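Local coordinates for protein AvrRxo1-ORF1 (Xanthomonas oryzae pv. oryzicola, PDB 4Z8T) that is a bacterial type III effector with a polynucleotide kinase domain, and probably phosphorylates a substrate through a zeta-toxin-like P-loop fold, at residues R36-A47 with F107-E115. Residues are numbered along the deposited sequence; the frame is centred on the assembly and turned at random.
Sequences RRKLHEKLLDQA and FKSSLAKSE
Arg36 reaches from the long helix 34-60 to the C-terminal end of the short helix 108-113, where its guanidinium meets Ser114 and Leu111. The straighter bond runs from NH1 to Ser114 OG (2.9 Å, N-H...O 173°), with the hydroxyl in the guanidinium plane; NH2 donates to Leu111 O at 3.2 Å along a more bent path. Ser114 OG itself donates to Leu111 O (2.8 Å), so one carbonyl of the last helical turn takes two donors from opposite faces of its plane, and the hydroxyl is both acceptor and donor. Arg36 NE pairs with Glu129 of helix 123-141, which also accepts from His40 NE2, while Leu39 CD2 lies over the rim of one guanidinium face.

Away from this polar end the helices, nearly antiparallel at 156°, are joined by hydrocarbon. With chi1 at -60° directing CG anti to its carbonyl carbon, Leu43 turns its two methyls against helix 108-113: CD2 rests on Ser110 CB at 3.6 Å, and CD1 touches Leu111 CD2. Phe107 turns a ring edge to Leu43 O, and its CZ meets Ala47 CB (3.9 Å) and, more loosely, Leu44 CD2. Just beyond Ser114, Glu115 extends past Leu39 CD1 to a salt bridge with Lys42 NZ, 2.7 Å from Glu115 OE2, which uses its anti lone pair.

The chain leaves the helix at Ser114 with positive phi, and at this exit OG meets both Arg36 NH1 and Leu111 O. The contact illustrates how a buried arginine can serve a carbonyl near the C-terminal end of a helix: its charge probably complements the helix dipole, Glu129 would help balance it, and the bonds from NH1, NH2 and NE should restrict rotation of the guanidinium.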
loop_
_atom_site.group_PDB
_atom_site.type_symbol
_atom_site.label_atom_id
_atom_site.label_comp_id
_atom_site.label_asym_id
_atom_site.label_seq_id
_atom_site.Cartn_x
_atom_site.Cartn_y
_atom_site.Cartn_z
ATOM N N ARG A 36 30.508 5.771 40.543
ATOM C CA ARG A 36 29.789 5.291 39.366
ATOM C C ARG A 36 30.327 3.936 38.946
ATOM O O ARG A 36 29.575 3.061 38.519
ATOM C CB ARG A 36 29.882 6.287 38.211
ATOM C CG ARG A 36 28.737 6.135 37.209
ATOM C CD ARG A 36 27.418 6.525 37.836
ATOM N NE ARG A 36 26.308 6.494 36.874
ATOM C CZ ARG A 36 25.073 6.862 37.179
ATOM N NH1 ARG A 36 24.813 7.280 38.408
ATOM N NH2 ARG A 36 24.108 6.834 36.263
ATOM N N ARG A 37 31.639 3.772 39.087
ATOM C CA ARG A 37 32.312 2.501 38.863
ATOM C C ARG A 37 31.684 1.429 39.744
ATOM O O ARG A 37 31.425 0.307 39.292
ATOM C CB ARG A 37 33.797 2.674 39.207
ATOM C CG ARG A 37 34.748 1.699 38.548
ATOM C CD ARG A 37 36.143 2.315 38.402
ATOM N NE ARG A 37 36.606 3.017 39.593
ATOM C CZ ARG A 37 37.253 4.181 39.573
ATOM N NH1 ARG A 37 37.519 4.780 38.423
ATOM N NH2 ARG A 37 37.635 4.747 40.708
ATOM N N LYS A 38 31.416 1.778 41.000
ATOM C CA LYS A 38 30.800 0.844 41.937
ATOM C C LYS A 38 29.378 0.469 41.517
ATOM O O LYS A 38 28.981 -0.691 41.638
ATOM C CB LYS A 38 30.787 1.427 43.351
ATOM C CG LYS A 38 32.152 1.520 44.020
ATOM C CD LYS A 38 31.998 2.067 45.441
ATOM C CE LYS A 38 33.313 2.602 46.015
ATOM N NZ LYS A 38 34.278 1.528 46.373
ATOM N N LEU A 39 28.618 1.454 41.047
ATOM C CA LEU A 39 27.253 1.205 40.573
ATOM C C LEU A 39 27.280 0.255 39.384
ATOM O O LEU A 39 26.462 -0.675 39.294
ATOM C CB LEU A 39 26.570 2.520 40.182
ATOM C CG LEU A 39 25.143 2.401 39.631
ATOM C CD1 LEU A 39 24.239 1.671 40.614
ATOM C CD2 LEU A 39 24.582 3.784 39.298
ATOM N N HIS A 40 28.220 0.488 38.475
ATOM C CA HIS A 40 28.380 -0.393 37.313
ATOM C C HIS A 40 28.621 -1.823 37.751
ATOM O O HIS A 40 28.016 -2.755 37.217
ATOM C CB HIS A 40 29.546 0.062 36.438
ATOM C CG HIS A 40 29.310 1.362 35.745
ATOM N ND1 HIS A 40 30.313 2.070 35.121
ATOM C CD2 HIS A 40 28.176 2.094 35.584
ATOM C CE1 HIS A 40 29.813 3.176 34.599
ATOM N NE2 HIS A 40 28.519 3.215 34.870
ATOM N N GLU A 41 29.528 -2.002 38.709
ATOM C CA GLU A 41 29.881 -3.336 39.169
ATOM C C GLU A 41 28.674 -4.027 39.787
ATOM O O GLU A 41 28.447 -5.223 39.578
ATOM C CB GLU A 41 31.057 -3.264 40.158
ATOM C CG GLU A 41 32.348 -2.782 39.507
ATOM C CD GLU A 41 33.380 -2.251 40.501
ATOM O OE1 GLU A 41 33.129 -2.278 41.728
ATOM O OE2 GLU A 41 34.449 -1.796 40.043
ATOM N N LYS A 42 27.890 -3.266 40.539
ATOM C CA LYS A 42 26.708 -3.804 41.185
ATOM C C LYS A 42 25.682 -4.243 40.144
ATOM O O LYS A 42 25.133 -5.337 40.235
ATOM C CB LYS A 42 26.072 -2.769 42.108
ATOM C CG LYS A 42 24.887 -3.330 42.869
ATOM C CD LYS A 42 24.164 -2.283 43.705
ATOM C CE LYS A 42 23.274 -1.400 42.847
ATOM N NZ LYS A 42 22.287 -0.639 43.677
ATOM N N LEU A 43 25.425 -3.389 39.165
ATOM C CA LEU A 43 24.427 -3.719 38.153
ATOM C C LEU A 43 24.854 -4.905 37.291
ATOM O O LEU A 43 24.012 -5.734 36.919
ATOM C CB LEU A 43 24.104 -2.502 37.289
ATOM C CG LEU A 43 23.539 -1.321 38.083
ATOM C CD1 LEU A 43 23.184 -0.193 37.135
ATOM C CD2 LEU A 43 22.329 -1.729 38.878
ATOM N N LEU A 44 26.147 -4.993 36.981
ATOM C CA LEU A 44 26.639 -6.109 36.171
ATOM C C LEU A 44 26.579 -7.404 36.962
ATOM O O LEU A 44 26.271 -8.460 36.405
ATOM C CB LEU A 44 28.061 -5.852 35.666
ATOM C CG LEU A 44 28.168 -4.800 34.565
ATOM C CD1 LEU A 44 29.607 -4.427 34.270
ATOM C CD2 LEU A 44 27.480 -5.296 33.290
ATOM N N ASP A 45 26.859 -7.330 38.262
ATOM C CA ASP A 45 26.754 -8.519 39.105
ATOM C C ASP A 45 25.325 -9.035 39.130
ATOM O O ASP A 45 25.088 -10.247 39.050
ATOM C CB ASP A 45 27.219 -8.227 40.537
ATOM C CG ASP A 45 28.723 -8.085 40.649
ATOM O OD1 ASP A 45 29.446 -8.550 39.745
ATOM O OD2 ASP A 45 29.187 -7.517 41.660
ATOM N N GLN A 46 24.372 -8.114 39.239
ATOM C CA GLN A 46 22.967 -8.494 39.288
ATOM C C GLN A 46 22.536 -9.153 37.977
ATOM O O GLN A 46 21.897 -10.208 37.975
ATOM C CB GLN A 46 22.093 -7.270 39.567
ATOM C CG GLN A 46 22.250 -6.712 40.978
ATOM C CD GLN A 46 21.423 -5.454 41.210
ATOM O OE1 GLN A 46 20.732 -4.965 40.308
ATOM N NE2 GLN A 46 21.486 -4.925 42.428
ATOM N N ALA A 47 22.890 -8.513 36.871
ATOM C CA ALA A 47 22.517 -9.001 35.541
ATOM C C ALA A 47 23.140 -10.366 35.283
ATOM O O ALA A 47 22.502 -11.279 34.735
ATOM C CB ALA A 47 22.957 -7.999 34.481
ATOM N N PHE A 107 19.188 -1.711 32.084
ATOM C CA PHE A 107 20.015 -0.968 33.050
ATOM C C PHE A 107 19.507 0.441 33.280
ATOM O O PHE A 107 19.984 1.130 34.194
ATOM C CB PHE A 107 21.472 -0.882 32.587
ATOM C CG PHE A 107 22.167 -2.217 32.523
ATOM C CD1 PHE A 107 22.524 -2.877 33.689
ATOM C CD2 PHE A 107 22.465 -2.810 31.299
ATOM C CE1 PHE A 107 23.161 -4.105 33.654
ATOM C CE2 PHE A 107 23.103 -4.043 31.251
ATOM C CZ PHE A 107 23.457 -4.690 32.432
ATOM N N LYS A 108 18.566 0.879 32.451
ATOM C CA LYS A 108 18.193 2.292 32.405
ATOM C C LYS A 108 17.525 2.811 33.662
ATOM O O LYS A 108 17.846 3.907 34.114
ATOM C CB LYS A 108 17.315 2.596 31.185
ATOM C CG LYS A 108 18.111 2.706 29.897
ATOM C CD LYS A 108 17.236 3.230 28.763
ATOM C CE LYS A 108 18.072 3.584 27.556
ATOM N NZ LYS A 108 18.694 2.356 26.999
ATOM N N SER A 109 16.609 2.037 34.233
ATOM C CA SER A 109 15.917 2.479 35.432
ATOM C C SER A 109 16.911 2.672 36.579
ATOM O O SER A 109 16.887 3.700 37.266
ATOM C CB SER A 109 14.840 1.473 35.833
ATOM O OG SER A 109 14.186 1.891 37.018
ATOM N N SER A 110 17.797 1.697 36.765
ATOM C CA SER A 110 18.785 1.777 37.835
ATOM C C SER A 110 19.723 2.958 37.627
ATOM O O SER A 110 20.059 3.667 38.579
ATOM C CB SER A 110 19.586 0.479 37.954
ATOM O OG SER A 110 18.793 -0.562 38.498
ATOM N N LEU A 111 20.170 3.161 36.396
ATOM C CA LEU A 111 21.088 4.273 36.134
ATOM C C LEU A 111 20.371 5.601 36.310
ATOM O O LEU A 111 20.962 6.587 36.769
ATOM C CB LEU A 111 21.658 4.175 34.724
ATOM C CG LEU A 111 22.577 2.973 34.504
ATOM C CD1 LEU A 111 22.979 2.895 33.040
ATOM C CD2 LEU A 111 23.821 3.080 35.393
ATOM N N ALA A 112 19.088 5.625 35.954
ATOM C CA ALA A 112 18.305 6.854 36.045
ATOM C C ALA A 112 18.005 7.245 37.483
ATOM O O ALA A 112 17.907 8.437 37.790
ATOM C CB ALA A 112 17.006 6.731 35.244
ATOM N N LYS A 113 17.857 6.256 38.358
ATOM C CA LYS A 113 17.620 6.541 39.773
ATOM C C LYS A 113 18.933 6.779 40.526
ATOM O O LYS A 113 18.960 7.550 41.489
ATOM C CB LYS A 113 16.744 5.462 40.447
ATOM C CG LYS A 113 17.358 4.089 40.554
ATOM C CD LYS A 113 16.426 3.063 41.248
ATOM C CE LYS A 113 17.204 1.853 41.789
ATOM N NZ LYS A 113 16.386 0.866 42.544
ATOM N N SER A 114 20.014 6.128 40.087
ATOM C CA SER A 114 21.346 6.348 40.677
ATOM C C SER A 114 21.381 6.098 42.191
ATOM O O SER A 114 22.093 6.798 42.933
ATOM C CB SER A 114 21.845 7.762 40.353
ATOM O OG SER A 114 22.047 7.931 38.957
ATOM N N GLU A 115 20.606 5.106 42.633
ATOM C CA GLU A 115 20.507 4.704 44.039
ATOM C C GLU A 115 19.959 5.788 44.958
ATOM O O GLU A 115 20.063 5.669 46.185
ATOM C CB GLU A 115 21.852 4.197 44.564
ATOM C CG GLU A 115 22.424 3.016 43.799
ATOM C CD GLU A 115 23.735 2.519 44.374
ATOM O OE1 GLU A 115 24.505 3.335 44.933
ATOM O OE2 GLU A 115 23.995 1.303 44.283
#